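Local coordinates for nascent polypeptide-associated complex subunit alpha-like UBA domain-containing protein (Chaetomium thermophilum, PDB 5NNP) that probably acts as a HYPK-type regulatory subunit that binds an N-terminal acetyltransferase complex through its C-terminal UBA domain, the part held in this chain, at residues V11-L14 / V15-E19. Residues are numbered along the deposited sequence; the frame is centred on the assembly and turned at random.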
ATOM      1  N   VAL C  11      11.066 -33.465 -18.228  1.00 57.25           N
ATOM      2  CA  VAL C  11      11.502 -32.149 -17.785  1.00 50.90           C
ATOM      3  C   VAL C  11      11.430 -31.131 -18.932  1.00 52.77           C
ATOM      4  O   VAL C  11      11.024 -29.983 -18.735  1.00 48.12           O
ATOM      5  CB  VAL C  11      12.946 -32.204 -17.222  1.00 51.22           C
ATOM      6  CG1 VAL C  11      13.511 -30.798 -17.017  1.00 48.15           C
ATOM      7  CG2 VAL C  11      12.981 -32.990 -15.928  1.00 51.65           C
ATOM      8  N   ASN C  12      11.834 -31.557 -20.126  1.00 48.49           N
ATOM      9  CA  ASN C  12      11.778 -30.686 -21.293  1.00 55.81           C
ATOM     10  C   ASN C  12      10.346 -30.444 -21.747  1.00 55.11           C
ATOM     11  O   ASN C  12      10.035 -29.398 -22.318  1.00 56.82           O
ATOM     12  CB  ASN C  12      12.595 -31.267 -22.444  1.00 53.63           C
ATOM     13  CG  ASN C  12      14.082 -31.257 -22.157  1.00 64.91           C
ATOM     14  OD1 ASN C  12      14.547 -30.542 -21.269  1.00 63.18           O
ATOM     15  ND2 ASN C  12      14.839 -32.053 -22.907  1.00 74.09           N
ATOM     16  N   LEU C  13       9.480 -31.416 -21.488  1.00 49.59           N
ATOM     17  CA  LEU C  13       8.080 -31.287 -21.843  1.00 56.28           C
ATOM     18  C   LEU C  13       7.422 -30.249 -20.943  1.00 60.67           C
ATOM     19  O   LEU C  13       6.743 -29.350 -21.428  1.00 63.87           O
ATOM     20  CB  LEU C  13       7.355 -32.624 -21.729  1.00 52.91           C
ATOM     21  CG  LEU C  13       5.855 -32.552 -22.042  1.00 53.32           C
ATOM     22  CD1 LEU C  13       5.601 -32.420 -23.539  1.00 52.16           C
ATOM     23  CD2 LEU C  13       5.128 -33.764 -21.470  1.00 52.46           C
ATOM     24  N   LEU C  14       7.634 -30.368 -19.637  1.00 57.77           N
ATOM     25  CA  LEU C  14       7.081 -29.394 -18.696  1.00 56.58           C
ATOM     26  C   LEU C  14       7.649 -27.998 -18.926  1.00 55.14           C
ATOM     27  O   LEU C  14       6.938 -27.003 -18.775  1.00 50.64           O
ATOM     28  CB  LEU C  14       7.337 -29.822 -17.252  1.00 51.24           C
ATOM     29  CG  LEU C  14       6.304 -30.770 -16.643  1.00 54.29           C
ATOM     30  CD1 LEU C  14       6.255 -32.079 -17.392  1.00 56.82           C
ATOM     31  CD2 LEU C  14       6.642 -31.022 -15.202  1.00 60.65           C
ATOM     32  N   VAL C  15       8.924 -27.927 -19.297  1.00 58.92           N
ATOM     33  CA  VAL C  15       9.559 -26.638 -19.550  1.00 63.12           C
ATOM     34  C   VAL C  15       8.847 -25.941 -20.700  1.00 58.99           C
ATOM     35  O   VAL C  15       8.448 -24.786 -20.586  1.00 53.94           O
ATOM     36  CB  VAL C  15      11.071 -26.775 -19.869  1.00 53.62           C
ATOM     37  CG1 VAL C  15      11.598 -25.498 -20.492  1.00 52.19           C
ATOM     38  CG2 VAL C  15      11.857 -27.093 -18.609  1.00 49.44           C
ATOM     39  N   GLU C  16       8.656 -26.669 -21.793  1.00 58.18           N
ATOM     40  CA  GLU C  16       8.045 -26.106 -22.987  1.00 59.71           C
ATOM     41  C   GLU C  16       6.545 -25.818 -22.837  1.00 56.86           C
ATOM     42  O   GLU C  16       6.045 -24.822 -23.366  1.00 57.70           O
ATOM     43  CB  GLU C  16       8.282 -27.043 -24.176  1.00 59.02           C
ATOM     44  CG  GLU C  16       7.384 -26.783 -25.371  1.00 71.26           C
ATOM     45  CD  GLU C  16       7.789 -25.557 -26.179  1.00 78.62           C
ATOM     46  OE1 GLU C  16       8.933 -25.072 -26.016  1.00 77.47           O
ATOM     47  OE2 GLU C  16       6.954 -25.082 -26.981  1.00 81.19           O
ATOM     48  N   GLU C  17       5.821 -26.676 -22.127  1.00 53.67           N
ATOM     49  CA  GLU C  17       4.358 -26.587 -22.150  1.00 60.35           C
ATOM     50  C   GLU C  17       3.787 -25.873 -20.926  1.00 55.89           C
ATOM     51  O   GLU C  17       2.619 -25.503 -20.917  1.00 52.49           O
ATOM     52  CB  GLU C  17       3.729 -27.987 -22.273  1.00 57.38           C
ATOM     53  CG  GLU C  17       4.043 -28.732 -23.574  1.00 58.32           C
ATOM     54  CD  GLU C  17       3.441 -28.068 -24.808  1.00 73.31           C
ATOM     55  OE1 GLU C  17       4.103 -28.068 -25.870  1.00 76.38           O
ATOM     56  OE2 GLU C  17       2.303 -27.554 -24.725  1.00 76.07           O
ATOM     57  N   LEU C  18       4.606 -25.694 -19.891  1.00 56.99           N
ATOM     58  CA  LEU C  18       4.189 -24.945 -18.700  1.00 49.67           C
ATOM     59  C   LEU C  18       5.016 -23.676 -18.547  1.00 52.18           C
ATOM     60  O   LEU C  18       4.724 -22.830 -17.713  1.00 57.86           O
ATOM     61  CB  LEU C  18       4.307 -25.803 -17.441  1.00 43.93           C
ATOM     62  CG  LEU C  18       3.328 -26.978 -17.410  1.00 48.07           C
ATOM     63  CD1 LEU C  18       3.558 -27.894 -16.217  1.00 40.37           C
ATOM     64  CD2 LEU C  18       1.886 -26.462 -17.445  1.00 55.90           C
ATOM     65  N   GLU C  19       6.049 -23.557 -19.370  1.00 51.20           N
ATOM     66  CA  GLU C  19       6.899 -22.377 -19.393  1.00 51.90           C
ATOM     67  C   GLU C  19       7.585 -22.211 -18.046  1.00 56.22           C
ATOM     68  O   GLU C  19       7.649 -21.120 -17.496  1.00 58.24           O
ATOM     69  CB  GLU C  19       6.090 -21.123 -19.778  1.00 47.42           C
ATOM     70  CG  GLU C  19       5.432 -21.238 -21.168  1.00 57.14           C
ATOM     71  CD  GLU C  19       5.109 -19.906 -21.831  1.00 62.99           C
ATOM     72  OE1 GLU C  19       4.664 -18.969 -21.127  1.00 67.38           O
ATOM     73  OE2 GLU C  19       5.295 -19.808 -23.066  1.00 64.41           O
TER
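L14 and L18 lie side by side one turn apart on helix 8-18 and point the same way. L14 CG meets L18 CD1 at 4.0 Å. Both are buried. L14 packs on L29 and M40, and L18 on Y43 and on L690 of the N-terminal acetyltransferase-like chain, so this is the close-packed face of the helix. V11 continues it against helix 22-30, although V11 CG1 only brushes V15 CG2, at 4.4 Å. Four successive i to i+4 backbone bonds join V11-L14 to V15-L18, and a weak one from E19 N to V15 O follows. L18 N donates to L14 O at 2.9 Å.

With CG anti to N (chi1 178°), L13 runs obliquely across E17, and L13 CD1 lies 4.0 Å from E17 CG. L13 packs on M40 and on A728 of the acetyltransferase-like chain, E17 on L731 of that chain. The solvent side is looser: N12 and E16 are exposed and meet mainly through backbone, N12 O accepting from E16 N at 3.1 Å. The E16 carboxylate makes a long, weak ion pair with K688 of the partner chain. E19 turns to positive phi after the helix, and its carboxylate forms salt bridges with K686 and K688 there. This is the amphipathic first helix of a three-helix UBA domain, here docked on its partner subunit.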